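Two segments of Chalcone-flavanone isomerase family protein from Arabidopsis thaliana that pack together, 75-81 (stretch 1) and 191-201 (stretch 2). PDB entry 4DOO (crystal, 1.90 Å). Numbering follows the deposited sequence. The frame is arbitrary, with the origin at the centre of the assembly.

Stretch 1, residues 75-81: SFMDDLM
Stretch 2, residues 191-201: AREDFLDNAAS

Two helices of one chain, 115 or more residues apart in sequence where they touch, cross at 78° with their axes 11.1 Å apart at closest approach. Stretch 2 is helical throughout (phi/psi near -67/-40); in stretch 1 F76 to M81 are helical and the helix runs on beyond M81, with L80 N hydrogen-bonded to F76 O (3.0 Å) and M81 N to M77 O (3.2 Å). The register is set by M77 CA to L196 CA, 7.0 Å, and L80 CA to A199 CA, 8.7 Å. No hydrogen bond links the stretches; apolar packing holds them, burying 304 Å². F76 points its CA-CB bond toward stretch 2 and, with chi1 t (-173°) and chi2 52°, lays its ring edge along the partner backbone: CE2 is 3.6 Å from L196 O and CZ 3.9 Å from A200 N. That carbonyl already accepts from A200 N (3.0 Å), so the ring meets a satisfied backbone. A199 and A200 present only a methyl each to the ring, with F76 CZ to A199 CB 4.2 Å and F76 CE2 to A200 CB 4.0 Å. L196, chi1 m and chi2 t, starts sideways but brings its end inward; its CD2 lies 4.3 Å from F76 CD2, 4.1 Å from M77 CB and 4.0 Å from L80 CD1, a single methyl shared by three residues. L80, also m,t, extends CD1 to 3.8 Å from both F195 CE1 and A199 CB; F195 (t, chi2 -87°) swings its ring end nearer from a sideways start. M77, extended through chi1 and chi2 (t,t), places SD 3.9 Å from R192 CD; chi3 (p, 75°) then turns CE. R192 (t,t,p, chi4 -171°) thus offers aliphatic carbon to the thioether, while its NE and NH2 each donate a hydrogen bond to E193 OE2 at 3.1 Å in a salt bridge; E193 is m,m with chi3 -69°. D197 and N198 point away from stretch 1.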

ATOM      1  N   SER A  75      -0.224 -19.399  -2.552  1.00 15.33           N
ATOM      2  CA  SER A  75       0.528 -18.893  -1.407  1.00 15.16           C
ATOM      3  C   SER A  75       1.401 -17.667  -1.692  1.00 14.78           C
ATOM      4  O   SER A  75       1.849 -16.998  -0.760  1.00 14.38           O
ATOM      5  CB  SER A  75       1.432 -20.003  -0.868  1.00 18.46           C
ATOM      6  OG  SER A  75       2.365 -20.396  -1.867  1.00 22.80           O
ATOM      7  N   PHE A  76       1.642 -17.374  -2.967  1.00 14.51           N
ATOM      8  CA  PHE A  76       2.515 -16.257  -3.340  1.00 12.62           C
ATOM      9  C   PHE A  76       2.169 -14.925  -2.694  1.00 13.42           C
ATOM     10  O   PHE A  76       3.032 -14.278  -2.100  1.00 12.96           O
ATOM     11  CB  PHE A  76       2.549 -16.103  -4.866  1.00 14.00           C
ATOM     12  CG  PHE A  76       3.551 -15.088  -5.357  1.00 13.52           C
ATOM     13  CD1 PHE A  76       4.879 -15.141  -4.943  1.00 13.71           C
ATOM     14  CD2 PHE A  76       3.177 -14.105  -6.267  1.00 12.06           C
ATOM     15  CE1 PHE A  76       5.820 -14.231  -5.429  1.00 12.72           C
ATOM     16  CE2 PHE A  76       4.107 -13.190  -6.759  1.00 15.14           C
ATOM     17  CZ  PHE A  76       5.428 -13.254  -6.342  1.00 15.26           C
ATOM     18  N   MET A  77       0.909 -14.517  -2.810  1.00 12.84           N
ATOM     19  CA  MET A  77       0.474 -13.249  -2.245  1.00 16.67           C
ATOM     20  C   MET A  77       0.788 -13.130  -0.752  1.00 14.65           C
ATOM     21  O   MET A  77       1.376 -12.142  -0.316  1.00 16.26           O
ATOM     22  CB  MET A  77      -1.026 -13.057  -2.496  1.00 16.33           C
ATOM     23  CG  MET A  77      -1.598 -11.764  -1.922  1.00 24.91           C
ATOM     24  SD  MET A  77      -3.287 -11.453  -2.472  1.00 29.18           S
ATOM     25  CE  MET A  77      -4.202 -12.616  -1.485  1.00 29.16           C
ATOM     26  N   ASP A  78       0.413 -14.136   0.033  1.00 16.59           N
ATOM     27  CA  ASP A  78       0.674 -14.083   1.472  1.00 16.44           C
ATOM     28  C   ASP A  78       2.169 -14.172   1.784  1.00 17.84           C
ATOM     29  O   ASP A  78       2.641 -13.577   2.755  1.00 17.00           O
ATOM     30  CB  ASP A  78      -0.059 -15.209   2.206  1.00 15.39           C
ATOM     31  CG  ASP A  78      -0.154 -14.958   3.699  1.00 22.91           C
ATOM     32  OD1 ASP A  78      -1.021 -14.158   4.105  1.00 25.84           O
ATOM     33  OD2 ASP A  78       0.641 -15.540   4.464  1.00 23.91           O
ATOM     34  N   ASP A  79       2.917 -14.914   0.974  1.00 16.46           N
ATOM     35  CA  ASP A  79       4.355 -15.032   1.213  1.00 15.38           C
ATOM     36  C   ASP A  79       5.030 -13.671   1.035  1.00 16.95           C
ATOM     37  O   ASP A  79       5.921 -13.308   1.811  1.00 15.36           O
ATOM     38  CB  ASP A  79       5.000 -16.059   0.270  1.00 14.38           C
ATOM     39  CG  ASP A  79       4.718 -17.503   0.678  1.00 24.26           C
ATOM     40  OD1 ASP A  79       4.493 -17.764   1.880  1.00 22.94           O
ATOM     41  OD2 ASP A  79       4.740 -18.384  -0.206  1.00 22.24           O
ATOM     42  N   LEU A  80       4.603 -12.922   0.018  1.00 15.23           N
ATOM     43  CA  LEU A  80       5.160 -11.594  -0.244  1.00 19.15           C
ATOM     44  C   LEU A  80       4.867 -10.631   0.898  1.00 19.79           C
ATOM     45  O   LEU A  80       5.766  -9.944   1.385  1.00 22.15           O
ATOM     46  CB  LEU A  80       4.582 -10.998  -1.531  1.00 17.85           C
ATOM     47  CG  LEU A  80       5.125 -11.466  -2.880  1.00 20.01           C
ATOM     48  CD1 LEU A  80       4.305 -10.822  -3.997  1.00 19.42           C
ATOM     49  CD2 LEU A  80       6.603 -11.089  -3.006  1.00 18.36           C
ATOM     50  N   MET A  81       3.605 -10.579   1.314  1.00 18.08           N
ATOM     51  CA  MET A  81       3.184  -9.685   2.386  1.00 20.77           C
ATOM     52  C   MET A  81       3.841  -9.963   3.731  1.00 22.23           C
ATOM     53  O   MET A  81       4.110  -9.037   4.490  1.00 24.03           O
ATOM     54  CB  MET A  81       1.661  -9.728   2.561  1.00 23.02           C
ATOM     55  CG  MET A  81       0.889  -8.775   1.661  1.00 30.65           C
ATOM     56  SD  MET A  81      -0.852  -8.569   2.141  1.00 38.02           S
ATOM     57  CE  MET A  81      -0.667  -7.688   3.695  1.00 36.22           C
ATOM     58  N   ALA A 191      -5.156  -3.426  -9.745  1.00 17.94           N
ATOM     59  CA  ALA A 191      -3.855  -3.014  -9.237  1.00 17.88           C
ATOM     60  C   ALA A 191      -3.161  -4.175  -8.541  1.00 15.60           C
ATOM     61  O   ALA A 191      -1.947  -4.326  -8.643  1.00 14.82           O
ATOM     62  CB  ALA A 191      -4.007  -1.839  -8.267  1.00 17.70           C
ATOM     63  N   ARG A 192      -3.928  -4.991  -7.826  1.00 16.71           N
ATOM     64  CA  ARG A 192      -3.346  -6.129  -7.124  1.00 16.10           C
ATOM     65  C   ARG A 192      -2.826  -7.160  -8.116  1.00 15.79           C
ATOM     66  O   ARG A 192      -1.745  -7.718  -7.930  1.00 14.66           O
ATOM     67  CB  ARG A 192      -4.373  -6.798  -6.209  1.00 13.64           C
ATOM     68  CG  ARG A 192      -3.791  -7.988  -5.451  1.00 15.09           C
ATOM     69  CD  ARG A 192      -4.872  -8.826  -4.803  1.00 16.94           C
ATOM     70  NE  ARG A 192      -5.722  -9.487  -5.790  1.00 20.01           N
ATOM     71  CZ  ARG A 192      -6.842 -10.130  -5.483  1.00 22.75           C
ATOM     72  NH1 ARG A 192      -7.239 -10.191  -4.218  1.00 16.00           N
ATOM     73  NH2 ARG A 192      -7.560 -10.714  -6.435  1.00 22.62           N
ATOM     74  N   GLU A 193      -3.600  -7.416  -9.166  1.00 15.21           N
ATOM     75  CA  GLU A 193      -3.198  -8.391 -10.168  1.00 16.13           C
ATOM     76  C   GLU A 193      -1.912  -7.959 -10.863  1.00 17.44           C
ATOM     77  O   GLU A 193      -1.019  -8.777 -11.092  1.00 15.50           O
ATOM     78  CB  GLU A 193      -4.325  -8.598 -11.182  1.00 17.79           C
ATOM     79  CG  GLU A 193      -5.582  -9.190 -10.549  1.00 22.04           C
ATOM     80  CD  GLU A 193      -5.319 -10.534  -9.879  1.00 26.67           C
ATOM     81  OE1 GLU A 193      -5.052 -11.520 -10.603  1.00 23.85           O
ATOM     82  OE2 GLU A 193      -5.366 -10.605  -8.631  1.00 22.80           O
ATOM     83  N   ASP A 194      -1.815  -6.674 -11.191  1.00 14.62           N
ATOM     84  CA  ASP A 194      -0.617  -6.151 -11.831  1.00 14.98           C
ATOM     85  C   ASP A 194       0.556  -6.273 -10.870  1.00 13.68           C
ATOM     86  O   ASP A 194       1.662  -6.613 -11.275  1.00 13.62           O
ATOM     87  CB  ASP A 194      -0.802  -4.680 -12.224  1.00 18.02           C
ATOM     88  CG  ASP A 194      -1.720  -4.505 -13.419  1.00 25.29           C
ATOM     89  OD1 ASP A 194      -2.081  -3.348 -13.736  1.00 24.08           O
ATOM     90  OD2 ASP A 194      -2.073  -5.529 -14.047  1.00 27.15           O
ATOM     91  N   PHE A 195       0.314  -5.993  -9.593  1.00 12.01           N
ATOM     92  CA  PHE A 195       1.378  -6.072  -8.603  1.00 12.96           C
ATOM     93  C   PHE A 195       1.942  -7.485  -8.510  1.00 12.29           C
ATOM     94  O   PHE A 195       3.158  -7.673  -8.525  1.00 12.84           O
ATOM     95  CB  PHE A 195       0.869  -5.617  -7.224  1.00 12.94           C
ATOM     96  CG  PHE A 195       1.829  -5.899  -6.097  1.00 16.23           C
ATOM     97  CD1 PHE A 195       1.819  -7.130  -5.445  1.00 21.11           C
ATOM     98  CD2 PHE A 195       2.758  -4.944  -5.700  1.00 16.99           C
ATOM     99  CE1 PHE A 195       2.721  -7.405  -4.414  1.00 19.94           C
ATOM    100  CE2 PHE A 195       3.664  -5.211  -4.670  1.00 18.29           C
ATOM    101  CZ  PHE A 195       3.642  -6.442  -4.029  1.00 21.83           C
ATOM    102  N   LEU A 196       1.055  -8.470  -8.414  1.00 11.68           N
ATOM    103  CA  LEU A 196       1.466  -9.864  -8.305  1.00 13.92           C
ATOM    104  C   LEU A 196       2.134 -10.353  -9.590  1.00 13.03           C
ATOM    105  O   LEU A 196       3.116 -11.099  -9.541  1.00 11.00           O
ATOM    106  CB  LEU A 196       0.257 -10.735  -7.961  1.00 13.24           C
ATOM    107  CG  LEU A 196      -0.369 -10.440  -6.591  1.00 12.76           C
ATOM    108  CD1 LEU A 196      -1.643 -11.278  -6.403  1.00 12.66           C
ATOM    109  CD2 LEU A 196       0.645 -10.751  -5.497  1.00 13.85           C
ATOM    110  N   ASP A 197       1.606  -9.928 -10.733  1.00 13.55           N
ATOM    111  CA  ASP A 197       2.185 -10.313 -12.016  1.00 15.85           C
ATOM    112  C   ASP A 197       3.604  -9.766 -12.120  1.00 14.66           C
ATOM    113  O   ASP A 197       4.528 -10.491 -12.484  1.00 14.85           O
ATOM    114  CB  ASP A 197       1.372  -9.763 -13.199  1.00 17.38           C
ATOM    115  CG  ASP A 197       0.068 -10.517 -13.439  1.00 23.14           C
ATOM    116  OD1 ASP A 197      -0.081 -11.655 -12.950  1.00 20.46           O
ATOM    117  OD2 ASP A 197      -0.809  -9.968 -14.145  1.00 23.33           O
ATOM    118  N   ASN A 198       3.781  -8.487 -11.793  1.00 13.88           N
ATOM    119  CA  ASN A 198       5.096  -7.868 -11.892  1.00 14.63           C
ATOM    120  C   ASN A 198       6.059  -8.291 -10.790  1.00 14.41           C
ATOM    121  O   ASN A 198       7.272  -8.319 -11.003  1.00 12.79           O
ATOM    122  CB  ASN A 198       4.966  -6.336 -11.951  1.00 14.46           C
ATOM    123  CG  ASN A 198       4.234  -5.867 -13.202  1.00 20.78           C
ATOM    124  OD1 ASN A 198       4.453  -6.401 -14.295  1.00 18.70           O
ATOM    125  ND2 ASN A 198       3.364  -4.868 -13.053  1.00 15.10           N
ATOM    126  N   ALA A 199       5.528  -8.622  -9.615  1.00 12.06           N
ATOM    127  CA  ALA A 199       6.382  -9.072  -8.518  1.00 12.79           C
ATOM    128  C   ALA A 199       6.951 -10.435  -8.906  1.00 13.20           C
ATOM    129  O   ALA A 199       8.105 -10.749  -8.610  1.00 13.73           O
ATOM    130  CB  ALA A 199       5.575  -9.190  -7.211  1.00  9.70           C
ATOM    131  N   ALA A 200       6.132 -11.235  -9.581  1.00 12.41           N
ATOM    132  CA  ALA A 200       6.544 -12.566 -10.016  1.00 14.74           C
ATOM    133  C   ALA A 200       7.617 -12.476 -11.098  1.00 15.50           C
ATOM    134  O   ALA A 200       8.492 -13.338 -11.192  1.00 15.53           O
ATOM    135  CB  ALA A 200       5.338 -13.340 -10.542  1.00 15.76           C
ATOM    136  N   SER A 201       7.550 -11.423 -11.907  1.00 15.44           N
ATOM    137  CA  SER A 201       8.506 -11.222 -12.993  1.00 16.52           C
ATOM    138  C   SER A 201       9.786 -10.529 -12.538  1.00 17.12           C
ATOM    139  O   SER A 201      10.853 -10.744 -13.108  1.00 14.96           O
ATOM    140  CB  SER A 201       7.872 -10.376 -14.106  1.00 18.82           C
ATOM    141  OG  SER A 201       6.691 -10.971 -14.609  1.00 27.61           O
TER